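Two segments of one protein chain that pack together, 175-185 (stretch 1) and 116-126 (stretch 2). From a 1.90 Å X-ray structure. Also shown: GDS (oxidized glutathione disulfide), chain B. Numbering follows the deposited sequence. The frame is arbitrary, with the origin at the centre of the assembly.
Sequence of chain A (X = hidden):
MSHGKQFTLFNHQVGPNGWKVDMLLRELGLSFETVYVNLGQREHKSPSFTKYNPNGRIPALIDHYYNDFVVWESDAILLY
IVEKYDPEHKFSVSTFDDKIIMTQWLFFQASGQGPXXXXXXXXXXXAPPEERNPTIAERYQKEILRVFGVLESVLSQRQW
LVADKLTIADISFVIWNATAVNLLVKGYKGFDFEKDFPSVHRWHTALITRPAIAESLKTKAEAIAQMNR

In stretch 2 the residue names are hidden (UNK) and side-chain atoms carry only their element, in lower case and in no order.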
# COMPACT_ATOMS: atom_id res chain seq x y z
N ILE A 175 -5.52 4.55 13.22
CA ILE A 175 -4.89 5.87 13.44
C ILE A 175 -5.29 6.90 12.36
O ILE A 175 -5.64 8.04 12.70
CB ILE A 175 -3.35 5.81 13.66
CG1 ILE A 175 -2.82 7.16 14.17
CG2 ILE A 175 -2.60 5.34 12.39
CD1 ILE A 175 -3.23 7.51 15.62
N TRP A 176 -5.31 6.49 11.09
CA TRP A 176 -5.74 7.42 10.04
C TRP A 176 -7.23 7.75 10.13
O TRP A 176 -7.65 8.86 9.79
CB TRP A 176 -5.40 6.90 8.65
CG TRP A 176 -3.98 7.18 8.22
CD1 TRP A 176 -2.96 6.25 8.09
CD2 TRP A 176 -3.41 8.45 7.87
NE1 TRP A 176 -1.81 6.89 7.69
CE2 TRP A 176 -2.06 8.23 7.53
CE3 TRP A 176 -3.92 9.76 7.78
CZ2 TRP A 176 -1.21 9.26 7.13
CZ3 TRP A 176 -3.08 10.79 7.38
CH2 TRP A 176 -1.73 10.53 7.06
N ASN A 177 -8.05 6.79 10.56
CA ASN A 177 -9.49 7.11 10.73
C ASN A 177 -9.70 8.12 11.83
O ASN A 177 -10.54 9.01 11.71
CB ASN A 177 -10.35 5.85 10.96
CG ASN A 177 -10.61 5.09 9.66
OD1 ASN A 177 -10.50 5.65 8.56
ND2 ASN A 177 -10.99 3.82 9.78
N ALA A 178 -8.92 8.00 12.90
CA ALA A 178 -9.05 8.94 14.01
C ALA A 178 -8.64 10.34 13.53
O ALA A 178 -9.30 11.33 13.84
CB ALA A 178 -8.18 8.50 15.22
N THR A 179 -7.53 10.39 12.79
CA THR A 179 -7.04 11.63 12.18
C THR A 179 -8.10 12.25 11.24
O THR A 179 -8.35 13.45 11.27
CB THR A 179 -5.76 11.29 11.38
OG1 THR A 179 -4.79 10.68 12.26
CG2 THR A 179 -5.19 12.51 10.74
N ALA A 180 -8.74 11.41 10.42
CA ALA A 180 -9.76 11.91 9.50
C ALA A 180 -10.96 12.49 10.24
O ALA A 180 -11.43 13.61 9.96
CB ALA A 180 -10.21 10.79 8.55
N VAL A 181 -11.48 11.71 11.19
CA VAL A 181 -12.69 12.12 11.91
C VAL A 181 -12.48 13.39 12.74
O VAL A 181 -13.37 14.24 12.84
CB VAL A 181 -13.21 10.96 12.80
CG1 VAL A 181 -14.25 11.44 13.80
CG2 VAL A 181 -13.76 9.83 11.91
N ASN A 182 -11.29 13.53 13.31
CA ASN A 182 -10.97 14.67 14.17
C ASN A 182 -10.32 15.87 13.48
O ASN A 182 -10.21 16.96 14.06
CB ASN A 182 -10.09 14.21 15.33
CG ASN A 182 -10.83 13.31 16.29
OD1 ASN A 182 -11.92 13.65 16.76
ND2 ASN A 182 -10.26 12.15 16.58
N LEU A 183 -9.88 15.69 12.25
CA LEU A 183 -9.17 16.76 11.58
C LEU A 183 -9.56 16.87 10.11
O LEU A 183 -10.15 17.88 9.70
CB LEU A 183 -7.66 16.58 11.74
CG LEU A 183 -6.82 17.64 11.02
CD1 LEU A 183 -7.00 19.01 11.68
CD2 LEU A 183 -5.35 17.23 10.99
N LEU A 184 -9.29 15.82 9.34
CA LEU A 184 -9.31 15.91 7.88
C LEU A 184 -10.69 16.19 7.27
O LEU A 184 -10.79 16.91 6.29
CB LEU A 184 -8.68 14.66 7.24
CG LEU A 184 -7.32 14.26 7.83
CD1 LEU A 184 -6.87 12.96 7.25
CD2 LEU A 184 -6.30 15.36 7.57
N VAL A 185 -11.75 15.61 7.84
CA VAL A 185 -13.10 15.90 7.35
C VAL A 185 -13.99 16.44 8.44
O VAL A 185 -15.19 16.56 8.24
CB VAL A 185 -13.77 14.68 6.64
CG1 VAL A 185 -13.06 14.39 5.31
CG2 VAL A 185 -13.78 13.42 7.55
N UNK A 116 -3.99 8.44 0.49
CA UNK A 116 -5.00 9.43 0.12
C UNK A 116 -5.35 10.30 1.33
O UNK A 116 -5.51 11.51 1.21
c UNK A 116 -6.26 8.73 -0.40
c UNK A 116 -6.14 8.86 -2.93
c UNK A 116 -5.49 6.96 -4.30
c UNK A 116 -5.33 6.21 -3.14
o UNK A 116 -5.23 6.38 -5.54
c UNK A 116 -5.60 6.79 -1.88
c UNK A 116 -6.01 8.11 -1.76
c UNK A 116 -5.90 8.29 -4.21
N UNK A 117 -5.51 9.68 2.49
CA UNK A 117 -5.80 10.46 3.71
C UNK A 117 -4.62 11.41 3.94
O UNK A 117 -4.78 12.58 4.35
c UNK A 117 -9.15 7.94 6.38
c UNK A 117 -7.90 8.24 3.88
c UNK A 117 -9.12 7.54 3.99
c UNK A 117 -7.95 8.66 6.25
c UNK A 117 -5.99 9.55 4.94
c UNK A 117 -9.75 7.39 5.23
c UNK A 117 -7.32 8.82 5.01
N UNK A 118 -3.42 10.92 3.68
CA UNK A 118 -2.22 11.72 3.80
C UNK A 118 -2.17 12.93 2.87
O UNK A 118 -1.62 13.97 3.26
N UNK A 119 -2.72 12.81 1.66
CA UNK A 119 -2.71 13.97 0.75
C UNK A 119 -3.69 15.02 1.29
O UNK A 119 -3.38 16.20 1.24
c UNK A 119 -0.74 12.77 -0.93
o UNK A 119 -0.10 13.76 -1.32
c UNK A 119 -3.08 13.61 -0.68
n UNK A 119 -0.21 11.83 -0.14
c UNK A 119 -2.17 12.57 -1.32
N UNK A 120 -4.84 14.58 1.81
CA UNK A 120 -5.73 15.53 2.50
C UNK A 120 -4.99 16.23 3.64
O UNK A 120 -5.06 17.44 3.76
c UNK A 120 -6.97 14.83 3.05
N UNK A 121 -4.27 15.46 4.45
CA UNK A 121 -3.49 15.99 5.55
C UNK A 121 -2.46 17.02 5.09
O UNK A 121 -2.33 18.10 5.70
N UNK A 122 -1.75 16.70 4.01
CA UNK A 122 -0.76 17.60 3.43
C UNK A 122 -1.41 18.92 3.04
O UNK A 122 -1.04 19.98 3.55
c UNK A 122 4.86 19.04 2.55
c UNK A 122 4.24 18.18 3.47
n UNK A 122 2.04 19.27 0.19
c UNK A 122 4.21 19.47 1.42
c UNK A 122 2.95 17.72 3.25
c UNK A 122 -0.10 16.98 2.19
c UNK A 122 0.87 18.57 0.41
c UNK A 122 2.91 19.01 1.21
c UNK A 122 0.96 17.87 1.57
c UNK A 122 2.26 18.14 2.11
N UNK A 123 -2.39 18.86 2.13
CA UNK A 123 -3.00 20.11 1.65
C UNK A 123 -3.82 20.91 2.69
O UNK A 123 -4.00 22.12 2.53
c UNK A 123 -2.14 20.54 -1.44
c UNK A 123 -1.32 20.24 -2.52
c UNK A 123 -2.83 18.24 -1.31
c UNK A 123 -1.25 18.93 -2.99
c UNK A 123 -3.79 19.87 0.35
c UNK A 123 -2.91 19.54 -0.83
c UNK A 123 -2.00 17.94 -2.40
N UNK A 124 -4.29 20.25 3.74
CA UNK A 124 -5.07 20.94 4.78
C UNK A 124 -4.29 21.47 5.98
O UNK A 124 -4.59 22.55 6.48
c UNK A 124 -8.18 20.99 4.28
c UNK A 124 -8.09 18.59 5.09
c UNK A 124 -6.13 20.03 5.36
c UNK A 124 -7.32 19.73 4.46
N UNK A 125 -3.33 20.68 6.47
CA UNK A 125 -2.83 20.83 7.85
C UNK A 125 -1.33 20.74 8.05
O UNK A 125 -0.78 21.33 8.99
c UNK A 125 -3.52 19.81 8.76
N UNK A 126 -0.66 19.98 7.20
CA UNK A 126 0.68 19.52 7.52
C UNK A 126 1.75 20.12 6.62
O UNK A 126 2.91 20.25 7.01
c UNK A 126 0.69 17.44 8.95
c UNK A 126 0.74 17.97 7.52
c UNK A 126 1.95 17.44 6.75
N1 GDS B . 3.63 3.42 3.51
CA1 GDS B . 4.49 3.93 4.65
C1 GDS B . 4.16 3.17 5.99
OE1 GDS B . 2.97 2.79 6.21
OE2 GDS B . 5.14 2.92 6.75
CB1 GDS B . 4.29 5.47 4.88
CG1 GDS B . 5.18 5.98 6.05
CD1 GDS B . 5.08 7.47 6.12
O1 GDS B . 4.38 8.16 5.39
N2 GDS B . 5.86 8.03 7.10
CA2 GDS B . 5.92 9.49 7.31
C2 GDS B . 7.33 9.99 7.12
O2 GDS B . 8.27 9.35 7.60
CB2 GDS B . 5.55 9.86 8.76
SG2 GDS B . 3.78 9.63 9.03
N3 GDS B . 7.49 11.17 6.50
CA3 GDS B . 8.81 11.71 6.33
C3 GDS B . 9.02 12.22 4.91
OE3 GDS B . 10.02 12.93 4.68
OE4 GDS B . 8.19 11.82 4.07
N4 GDS B . 1.89 9.09 4.34
CA4 GDS B . 1.08 8.38 3.34
C4 GDS B . 0.76 6.96 3.89
OE5 GDS B . 0.64 6.81 5.14
OE6 GDS B . 0.63 6.06 3.03
C5 GDS B . 1.77 10.45 4.51
O5 GDS B . 0.98 11.15 3.86
CA5 GDS B . 2.63 11.11 5.58
N5 GDS B . 2.90 12.53 5.22
CB5 GDS B . 1.86 11.03 6.90
SG5 GDS B . 2.96 11.47 8.31
CA6 GDS B . 5.88 13.89 2.70
C6 GDS B . 4.95 14.54 1.59
OE7 GDS B . 5.48 15.26 0.71
OE8 GDS B . 3.73 14.29 1.66
N6 GDS B . 7.27 13.86 2.23
CB6 GDS B . 5.70 14.73 4.00
CG6 GDS B . 4.37 14.45 4.71
CD6 GDS B . 4.24 12.98 5.06
O6 GDS B . 5.18 12.19 5.25

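Position 116 carries one carbon, then a ring of six carbons bearing one oxygen. Its side chain does not reach stretch 1. A phenol has this make-up, so the residue is Tyr116.

Position 117 has one carbon and a ring of six carbons with no heteroatom. The side chain sits among Trp176, Asn177, Ala180 and Leu184, as a knob in a hole. This is Phe117. Its CE2 lies 3.7 Å from Ala180 CB and 3.4 Å from Asn177 OD1, and its CB lies 3.5 Å from Trp176 CE3. Trp176 O lies at the ring edge, near its plane.

Position 118 has no side-chain atoms. Trp176 CH2 lies 3.5 Å from its CA. The residue is Gly118. On the ligand side, GDS O5 is 3.3 Å from Gly118 CA. An ideal CB at Gly118 would clash with GDS O5, the two lying 2.0 Å apart.

Position 119 shows three carbons, the third carrying one oxygen and one nitrogen. Its CA-to-CB bond points away from stretch 1. A terminal amide at that length is Gln119. Its amide oxygen is hydrogen-bonded elsewhere in the structure, and its nitrogen to a residue just beyond one of the stretches.

Position 120 has a single carbon, the CB, and its CA-to-CB bond points toward stretch 1. Leu184 CD2 lies 4.2 Å from the backbone C of position 120. The residue is Ala120.

Position 121 again lacks a side chain. Leu184 CD2 rests 3.5 Å from its CA. This is Gly121. There is room here for a CB.

Position 122 has one carbon, then fused five- and six-membered rings holding eight carbons and one nitrogen. Its CA-to-CB bond points away from stretch 1. This indole is Trp122. GDS C6 lies over one face of its ring.

Position 123 has one carbon and a plain six-carbon ring. It does not reach stretch 1. It is Phe123.

Position 124 has four carbons, forked at the second. The fork packs against Leu184. This is Leu124. Its CD1 is 3.4 Å from Leu184 O and 4.4 Å from Leu184 CD2.

Position 125 has one carbon, the CB, 3.9 Å from Leu183 CD2. It is Ala125.

Position 126 has one carbon carrying two more. It makes no contact with stretch 1. It is Val126.

The two helices run in broadly the same direction, with axes 38° apart and 10.7 Å at closest approach. No hydrogen bond joins them. Packing is mainly apolar: Phe117 fills a pocket on stretch 1, while Trp176 and Leu184 approach the backbone at the two glycines.

Stretch 2 (116-126) YFGQAGWFLAV
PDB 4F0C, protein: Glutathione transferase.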